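Local coordinates for protein flavodoxin-like domain (Synechococcus elongatus PCC 6301, PDB 3HLY) that probably binds a flavin mononucleotide cofactor and takes part in electron transfer, as flavodoxin-like domains do, at residues Ser2-Ser14 and Ala48-Pro61. Numbering follows the deposited sequence.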
ATOM      1  N   SER A   2     -11.661   4.147   5.447  1.00 48.53           N
ATOM      2  CA  SER A   2     -11.215   2.801   4.998  1.00 29.08           C
ATOM      3  C   SER A   2      -9.757   2.845   4.555  1.00 34.59           C
ATOM      4  O   SER A   2      -9.122   3.904   4.556  1.00 32.49           O
ATOM      5  CB  SER A   2     -12.075   2.317   3.831  1.00 39.42           C
ATOM      6  OG  SER A   2     -11.914   3.165   2.703  1.00 43.93           O
ATOM      7  N   VAL A   3      -9.229   1.684   4.182  1.00 27.00           N
ATOM      8  CA  VAL A   3      -7.856   1.611   3.729  1.00 25.19           C
ATOM      9  C   VAL A   3      -7.797   1.089   2.292  1.00 29.88           C
ATOM     10  O   VAL A   3      -8.446   0.111   1.947  1.00 28.62           O
ATOM     11  CB  VAL A   3      -7.026   0.714   4.664  1.00 26.61           C
ATOM     12  CG1 VAL A   3      -5.589   0.616   4.165  1.00 20.57           C
ATOM     13  CG2 VAL A   3      -7.049   1.291   6.073  1.00 31.59           C
ATOM     14  N   LEU A   4      -7.043   1.775   1.451  1.00 20.23           N
ATOM     15  CA  LEU A   4      -6.903   1.363   0.067  1.00 19.73           C
ATOM     16  C   LEU A   4      -5.584   0.634  -0.080  1.00 25.96           C
ATOM     17  O   LEU A   4      -4.545   1.173   0.259  1.00 22.06           O
ATOM     18  CB  LEU A   4      -6.888   2.576  -0.862  1.00 34.30           C
ATOM     19  CG  LEU A   4      -6.431   2.320  -2.311  1.00 47.49           C
ATOM     20  CD1 LEU A   4      -7.449   1.437  -3.051  1.00 49.11           C
ATOM     21  CD2 LEU A   4      -6.277   3.638  -3.034  1.00 54.26           C
ATOM     22  N   ILE A   5      -5.629  -0.587  -0.591  1.00 24.49           N
ATOM     23  CA  ILE A   5      -4.402  -1.334  -0.820  1.00 23.46           C
ATOM     24  C   ILE A   5      -4.198  -1.419  -2.328  1.00 25.33           C
ATOM     25  O   ILE A   5      -5.029  -1.974  -3.055  1.00 32.09           O
ATOM     26  CB  ILE A   5      -4.475  -2.746  -0.221  1.00 25.62           C
ATOM     27  CG1 ILE A   5      -4.677  -2.638   1.297  1.00 40.31           C
ATOM     28  CG2 ILE A   5      -3.191  -3.510  -0.517  1.00 20.87           C
ATOM     29  CD1 ILE A   5      -4.680  -3.974   2.019  1.00 48.60           C
ATOM     30  N   GLY A   6      -3.108  -0.824  -2.797  1.00 30.29           N
ATOM     31  CA  GLY A   6      -2.802  -0.840  -4.215  1.00 27.19           C
ATOM     32  C   GLY A   6      -1.532  -1.622  -4.492  1.00 40.25           C
ATOM     33  O   GLY A   6      -0.562  -1.538  -3.733  1.00 31.11           O
ATOM     34  N   TYR A   7      -1.536  -2.397  -5.572  1.00 39.87           N
ATOM     35  CA  TYR A   7      -0.368  -3.195  -5.945  1.00 35.64           C
ATOM     36  C   TYR A   7      -0.476  -3.623  -7.396  1.00 38.41           C
ATOM     37  O   TYR A   7      -1.450  -3.305  -8.069  1.00 50.12           O
ATOM     38  CB  TYR A   7      -0.259  -4.447  -5.067  1.00 37.36           C
ATOM     39  CG  TYR A   7      -1.494  -5.313  -5.093  1.00 42.97           C
ATOM     40  CD1 TYR A   7      -2.656  -4.916  -4.432  1.00 47.86           C
ATOM     41  CD2 TYR A   7      -1.520  -6.511  -5.814  1.00 42.48           C
ATOM     42  CE1 TYR A   7      -3.813  -5.682  -4.488  1.00 45.33           C
ATOM     43  CE2 TYR A   7      -2.683  -7.289  -5.877  1.00 41.65           C
ATOM     44  CZ  TYR A   7      -3.824  -6.863  -5.209  1.00 46.15           C
ATOM     45  OH  TYR A   7      -4.979  -7.610  -5.249  1.00 53.70           O
ATOM     46  N   LEU A   8       0.531  -4.346  -7.878  1.00 45.09           N
ATOM     47  CA  LEU A   8       0.506  -4.834  -9.251  1.00 48.72           C
ATOM     48  C   LEU A   8       0.196  -6.319  -9.259  1.00 44.48           C
ATOM     49  O   LEU A   8       0.839  -7.105  -8.565  1.00 47.47           O
ATOM     50  CB  LEU A   8       1.848  -4.599  -9.957  1.00 41.53           C
ATOM     51  CG  LEU A   8       2.178  -3.193 -10.459  1.00 53.92           C
ATOM     52  CD1 LEU A   8       2.483  -2.291  -9.280  1.00 62.37           C
ATOM     53  CD2 LEU A   8       3.385  -3.260 -11.388  1.00 61.91           C
ATOM     54  N   SER A   9      -0.792  -6.707 -10.050  1.00 44.19           N
ATOM     55  CA  SER A   9      -1.146  -8.109 -10.135  1.00 46.53           C
ATOM     56  C   SER A   9       0.036  -8.917 -10.625  1.00 49.23           C
ATOM     57  O   SER A   9       0.679  -8.562 -11.605  1.00 54.42           O
ATOM     58  CB  SER A   9      -2.318  -8.312 -11.093  1.00 59.30           C
ATOM     59  OG  SER A   9      -3.540  -7.969 -10.465  1.00 75.80           O
ATOM     60  N   ASP A  10       0.324 -10.000  -9.921  1.00 55.18           N
ATOM     61  CA  ASP A  10       1.393 -10.908 -10.291  1.00 66.37           C
ATOM     62  C   ASP A  10       2.793 -10.323 -10.452  1.00 71.75           C
ATOM     63  O   ASP A  10       3.565 -10.792 -11.288  1.00 75.06           O
ATOM     64  CB  ASP A  10       0.987 -11.662 -11.564  1.00 72.12           C
ATOM     65  CG  ASP A  10      -0.377 -12.319 -11.430  1.00 82.51           C
ATOM     66  OD1 ASP A  10      -0.724 -12.714 -10.297  1.00 92.17           O
ATOM     67  OD2 ASP A  10      -1.107 -12.447 -12.443  1.00 79.99           O
ATOM     68  N   TYR A  11       3.118  -9.307  -9.657  1.00 69.60           N
ATOM     69  CA  TYR A  11       4.449  -8.709  -9.676  1.00 56.98           C
ATOM     70  C   TYR A  11       5.125  -9.137  -8.381  1.00 45.82           C
ATOM     71  O   TYR A  11       4.692  -8.761  -7.293  1.00 44.96           O
ATOM     72  CB  TYR A  11       4.381  -7.179  -9.721  1.00 54.90           C
ATOM     73  CG  TYR A  11       5.748  -6.535  -9.766  1.00 56.70           C
ATOM     74  CD1 TYR A  11       6.063  -5.457  -8.940  1.00 58.76           C
ATOM     75  CD2 TYR A  11       6.741  -7.020 -10.625  1.00 58.93           C
ATOM     76  CE1 TYR A  11       7.332  -4.883  -8.960  1.00 56.61           C
ATOM     77  CE2 TYR A  11       8.012  -6.452 -10.654  1.00 58.22           C
ATOM     78  CZ  TYR A  11       8.302  -5.389  -9.816  1.00 63.29           C
ATOM     79  OH  TYR A  11       9.569  -4.854  -9.803  1.00 69.98           O
ATOM     80  N   GLY A  12       6.184  -9.927  -8.489  1.00 47.38           N
ATOM     81  CA  GLY A  12       6.856 -10.392  -7.290  1.00 47.22           C
ATOM     82  C   GLY A  12       5.869 -11.126  -6.393  1.00 48.37           C
ATOM     83  O   GLY A  12       5.151 -12.020  -6.848  1.00 38.22           O
ATOM     84  N   TYR A  13       5.823 -10.747  -5.120  1.00 43.38           N
ATOM     85  CA  TYR A  13       4.905 -11.364  -4.169  1.00 39.64           C
ATOM     86  C   TYR A  13       3.821 -10.384  -3.738  1.00 38.95           C
ATOM     87  O   TYR A  13       3.252 -10.519  -2.656  1.00 37.78           O
ATOM     88  CB  TYR A  13       5.677 -11.862  -2.949  1.00 35.24           C
ATOM     89  CG  TYR A  13       6.512 -13.088  -3.234  1.00 44.56           C
ATOM     90  CD1 TYR A  13       6.043 -14.365  -2.921  1.00 55.76           C
ATOM     91  CD2 TYR A  13       7.761 -12.975  -3.839  1.00 45.12           C
ATOM     92  CE1 TYR A  13       6.804 -15.501  -3.204  1.00 60.36           C
ATOM     93  CE2 TYR A  13       8.526 -14.102  -4.126  1.00 47.77           C
ATOM     94  CZ  TYR A  13       8.044 -15.356  -3.806  1.00 58.34           C
ATOM     95  OH  TYR A  13       8.806 -16.463  -4.090  1.00 68.33           O
ATOM     96  N   SER A  14       3.535  -9.402  -4.594  1.00 34.83           N
ATOM     97  CA  SER A  14       2.524  -8.392  -4.298  1.00 32.17           C
ATOM     98  C   SER A  14       1.163  -8.962  -3.895  1.00 38.97           C
ATOM     99  O   SER A  14       0.601  -8.548  -2.883  1.00 42.37           O
ATOM    100  CB  SER A  14       2.337  -7.451  -5.492  1.00 35.76           C
ATOM    101  OG  SER A  14       3.429  -6.565  -5.605  1.00 44.89           O
ATOM    102  N   ALA A  48     -11.352   6.813  -4.489  1.00 22.56           N
ATOM    103  CA  ALA A  48     -10.928   5.787  -3.553  1.00 31.01           C
ATOM    104  C   ALA A  48      -9.800   6.303  -2.658  1.00 32.97           C
ATOM    105  O   ALA A  48      -9.803   6.078  -1.458  1.00 34.89           O
ATOM    106  CB  ALA A  48     -10.463   4.549  -4.310  1.00 27.38           C
ATOM    107  N   VAL A  49      -8.838   7.003  -3.243  1.00 35.09           N
ATOM    108  CA  VAL A  49      -7.718   7.521  -2.464  1.00 32.92           C
ATOM    109  C   VAL A  49      -8.094   8.674  -1.532  1.00 40.19           C
ATOM    110  O   VAL A  49      -7.770   8.638  -0.351  1.00 33.56           O
ATOM    111  CB  VAL A  49      -6.560   7.964  -3.389  1.00 33.61           C
ATOM    112  CG1 VAL A  49      -5.374   8.452  -2.567  1.00 30.99           C
ATOM    113  CG2 VAL A  49      -6.141   6.818  -4.266  1.00 26.56           C
ATOM    114  N   SER A  50      -8.802   9.680  -2.040  1.00 53.27           N
ATOM    115  CA  SER A  50      -9.155  10.836  -1.209  1.00 52.15           C
ATOM    116  C   SER A  50      -9.968  10.523   0.044  1.00 55.17           C
ATOM    117  O   SER A  50      -9.828  11.202   1.069  1.00 56.33           O
ATOM    118  CB  SER A  50      -9.897  11.894  -2.038  1.00 61.31           C
ATOM    119  OG  SER A  50      -9.870  13.157  -1.378  1.00 64.05           O
ATOM    120  N   SER A  51     -10.816   9.500  -0.032  1.00 53.40           N
ATOM    121  CA  SER A  51     -11.638   9.125   1.112  1.00 52.07           C
ATOM    122  C   SER A  51     -10.960   8.076   1.984  1.00 46.57           C
ATOM    123  O   SER A  51     -11.439   7.766   3.060  1.00 47.25           O
ATOM    124  CB  SER A  51     -12.988   8.592   0.636  1.00 55.60           C
ATOM    125  OG  SER A  51     -12.799   7.439  -0.153  1.00 58.94           O
ATOM    126  N   ALA A  52      -9.846   7.528   1.511  1.00 37.13           N
ATOM    127  CA  ALA A  52      -9.121   6.516   2.262  1.00 33.53           C
ATOM    128  C   ALA A  52      -8.547   7.097   3.543  1.00 35.12           C
ATOM    129  O   ALA A  52      -8.007   8.191   3.541  1.00 40.95           O
ATOM    130  CB  ALA A  52      -7.991   5.948   1.410  1.00 32.49           C
ATOM    131  N   ARG A  53      -8.663   6.372   4.642  1.00 35.49           N
ATOM    132  CA  ARG A  53      -8.102   6.857   5.885  1.00 44.34           C
ATOM    133  C   ARG A  53      -6.621   6.452   5.836  1.00 46.19           C
ATOM    134  O   ARG A  53      -5.741   7.107   6.406  1.00 38.29           O
ATOM    135  CB  ARG A  53      -8.830   6.218   7.069  1.00 53.23           C
ATOM    136  CG  ARG A  53      -8.576   6.918   8.384  1.00 75.22           C
ATOM    137  CD  ARG A  53      -9.733   6.745   9.377  1.00 81.40           C
ATOM    138  NE  ARG A  53      -9.312   7.090  10.736  1.00 83.42           N
ATOM    139  CZ  ARG A  53      -8.868   8.288  11.105  1.00 91.39           C
ATOM    140  NH1 ARG A  53      -8.792   9.276  10.223  1.00 92.74           N
ATOM    141  NH2 ARG A  53      -8.468   8.490  12.352  1.00 96.37           N
ATOM    142  N   GLY A  54      -6.357   5.379   5.102  1.00 36.89           N
ATOM    143  CA  GLY A  54      -5.007   4.891   4.972  1.00 29.99           C
ATOM    144  C   GLY A  54      -4.772   4.331   3.593  1.00 26.08           C
ATOM    145  O   GLY A  54      -5.698   3.866   2.913  1.00 23.78           O
ATOM    146  N   ILE A  55      -3.517   4.402   3.182  1.00 21.41           N
ATOM    147  CA  ILE A  55      -3.092   3.912   1.894  1.00 25.98           C
ATOM    148  C   ILE A  55      -1.943   2.907   2.087  1.00 25.46           C
ATOM    149  O   ILE A  55      -0.978   3.191   2.783  1.00 26.04           O
ATOM    150  CB  ILE A  55      -2.581   5.061   1.022  1.00 29.01           C
ATOM    151  CG1 ILE A  55      -3.681   6.122   0.847  1.00 31.30           C
ATOM    152  CG2 ILE A  55      -2.120   4.528  -0.309  1.00 37.11           C
ATOM    153  CD1 ILE A  55      -3.184   7.379   0.193  1.00 27.48           C
ATOM    154  N   VAL A  56      -2.071   1.737   1.486  1.00 19.52           N
ATOM    155  CA  VAL A  56      -1.023   0.722   1.549  1.00 16.32           C
ATOM    156  C   VAL A  56      -0.607   0.498   0.105  1.00 20.45           C
ATOM    157  O   VAL A  56      -1.453   0.233  -0.757  1.00 25.99           O
ATOM    158  CB  VAL A  56      -1.532  -0.585   2.131  1.00 23.07           C
ATOM    159  CG1 VAL A  56      -0.447  -1.667   2.023  1.00 22.79           C
ATOM    160  CG2 VAL A  56      -1.917  -0.370   3.575  1.00 22.85           C
ATOM    161  N   LEU A  57       0.687   0.626  -0.151  1.00 17.41           N
ATOM    162  CA  LEU A  57       1.229   0.454  -1.489  1.00 29.74           C
ATOM    163  C   LEU A  57       2.396  -0.547  -1.560  1.00 28.23           C
ATOM    164  O   LEU A  57       3.290  -0.542  -0.714  1.00 28.12           O
ATOM    165  CB  LEU A  57       1.701   1.819  -1.992  1.00 37.94           C
ATOM    166  CG  LEU A  57       2.015   1.992  -3.465  1.00 44.99           C
ATOM    167  CD1 LEU A  57       0.732   1.798  -4.251  1.00 43.24           C
ATOM    168  CD2 LEU A  57       2.619   3.383  -3.706  1.00 40.62           C
ATOM    169  N   GLY A  58       2.373  -1.419  -2.559  1.00 26.20           N
ATOM    170  CA  GLY A  58       3.473  -2.350  -2.735  1.00 22.15           C
ATOM    171  C   GLY A  58       4.449  -1.591  -3.619  1.00 34.07           C
ATOM    172  O   GLY A  58       4.013  -0.755  -4.409  1.00 35.72           O
ATOM    173  N   THR A  59       5.748  -1.839  -3.494  1.00 26.62           N
ATOM    174  CA  THR A  59       6.715  -1.123  -4.330  1.00 28.40           C
ATOM    175  C   THR A  59       6.564  -1.460  -5.803  1.00 41.83           C
ATOM    176  O   THR A  59       6.482  -2.627  -6.185  1.00 39.75           O
ATOM    177  CB  THR A  59       8.171  -1.425  -3.945  1.00 32.51           C
ATOM    178  OG1 THR A  59       8.362  -2.841  -3.897  1.00 38.81           O
ATOM    179  CG2 THR A  59       8.515  -0.809  -2.597  1.00 34.77           C
ATOM    180  N   PRO A  60       6.464  -0.425  -6.641  1.00 61.90           N
ATOM    181  CA  PRO A  60       6.325  -0.584  -8.088  1.00 63.91           C
ATOM    182  C   PRO A  60       7.647  -0.397  -8.808  1.00 66.92           C
ATOM    183  O   PRO A  60       8.384   0.555  -8.559  1.00 70.73           O
ATOM    184  CB  PRO A  60       5.313   0.484  -8.465  1.00 61.39           C
ATOM    185  CG  PRO A  60       5.604   1.574  -7.477  1.00 64.47           C
ATOM    186  CD  PRO A  60       5.901   0.865  -6.192  1.00 63.11           C
ATOM    187  N   PRO A  61       7.936  -1.291  -9.753  1.00 64.79           N
ATOM    188  CA  PRO A  61       9.176  -1.238 -10.526  1.00 64.85           C
ATOM    189  C   PRO A  61       9.517   0.097 -11.116  1.00 52.74           C
ATOM    190  O   PRO A  61       8.653   0.839 -11.575  1.00 47.85           O
ATOM    191  CB  PRO A  61       8.940  -2.220 -11.649  1.00 62.02           C
ATOM    192  CG  PRO A  61       7.465  -2.089 -11.886  1.00 62.73           C
ATOM    193  CD  PRO A  61       6.893  -2.023 -10.490  1.00 57.08           C
TER
HETATM  194  O   HOH W   1       3.420  -3.857  -6.442  1.00 39.39           O
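Ser2 O accepts two backbone N-H groups, from Gly54 at 3.2 Å and from Arg53 in a bond modelled doubtfully short. From there strands 3-7 and 54-58 pair in parallel at the centre of the flavodoxin-like sheet. Leu4 bonds to strand 54-58 through both backbone groups: its N donates to Gly54 O, and its O receives Val56 N at 2.8 Å in a nearly straight bond (172°). Gly6 N then meets Val56 O, and Gly6 O accepts Gly58 N. On the sheet face under helix 14-27, Ile5 and Val56 pack flank to flank, CG1 to CB 3.8 Å. On the other, with CG turned opposite its backbone N (chi1 167°), Leu4 carries CD2 to Val49 CG2 of helix 42-51 at 3.4 Å. Beyond the strands, Tyr11 runs alongside Pro61 in the opposite direction, CE1 to CD 3.3 Å, with Thr59 O at the ring edge; the Tyr11 OH is hydrogen-bonded to Gly93 N. Replacing Tyr11 with alanine would probably remove the packing on Pro61 and leave Gly93 N without its hydroxyl partner. Water 1 links Leu8 N to Ser14 OG and, weakly, Thr59 O. Backbone pairing thus fixes the strands, while mainly apolar packing joins the following loops, where flavodoxins typically hold FMN.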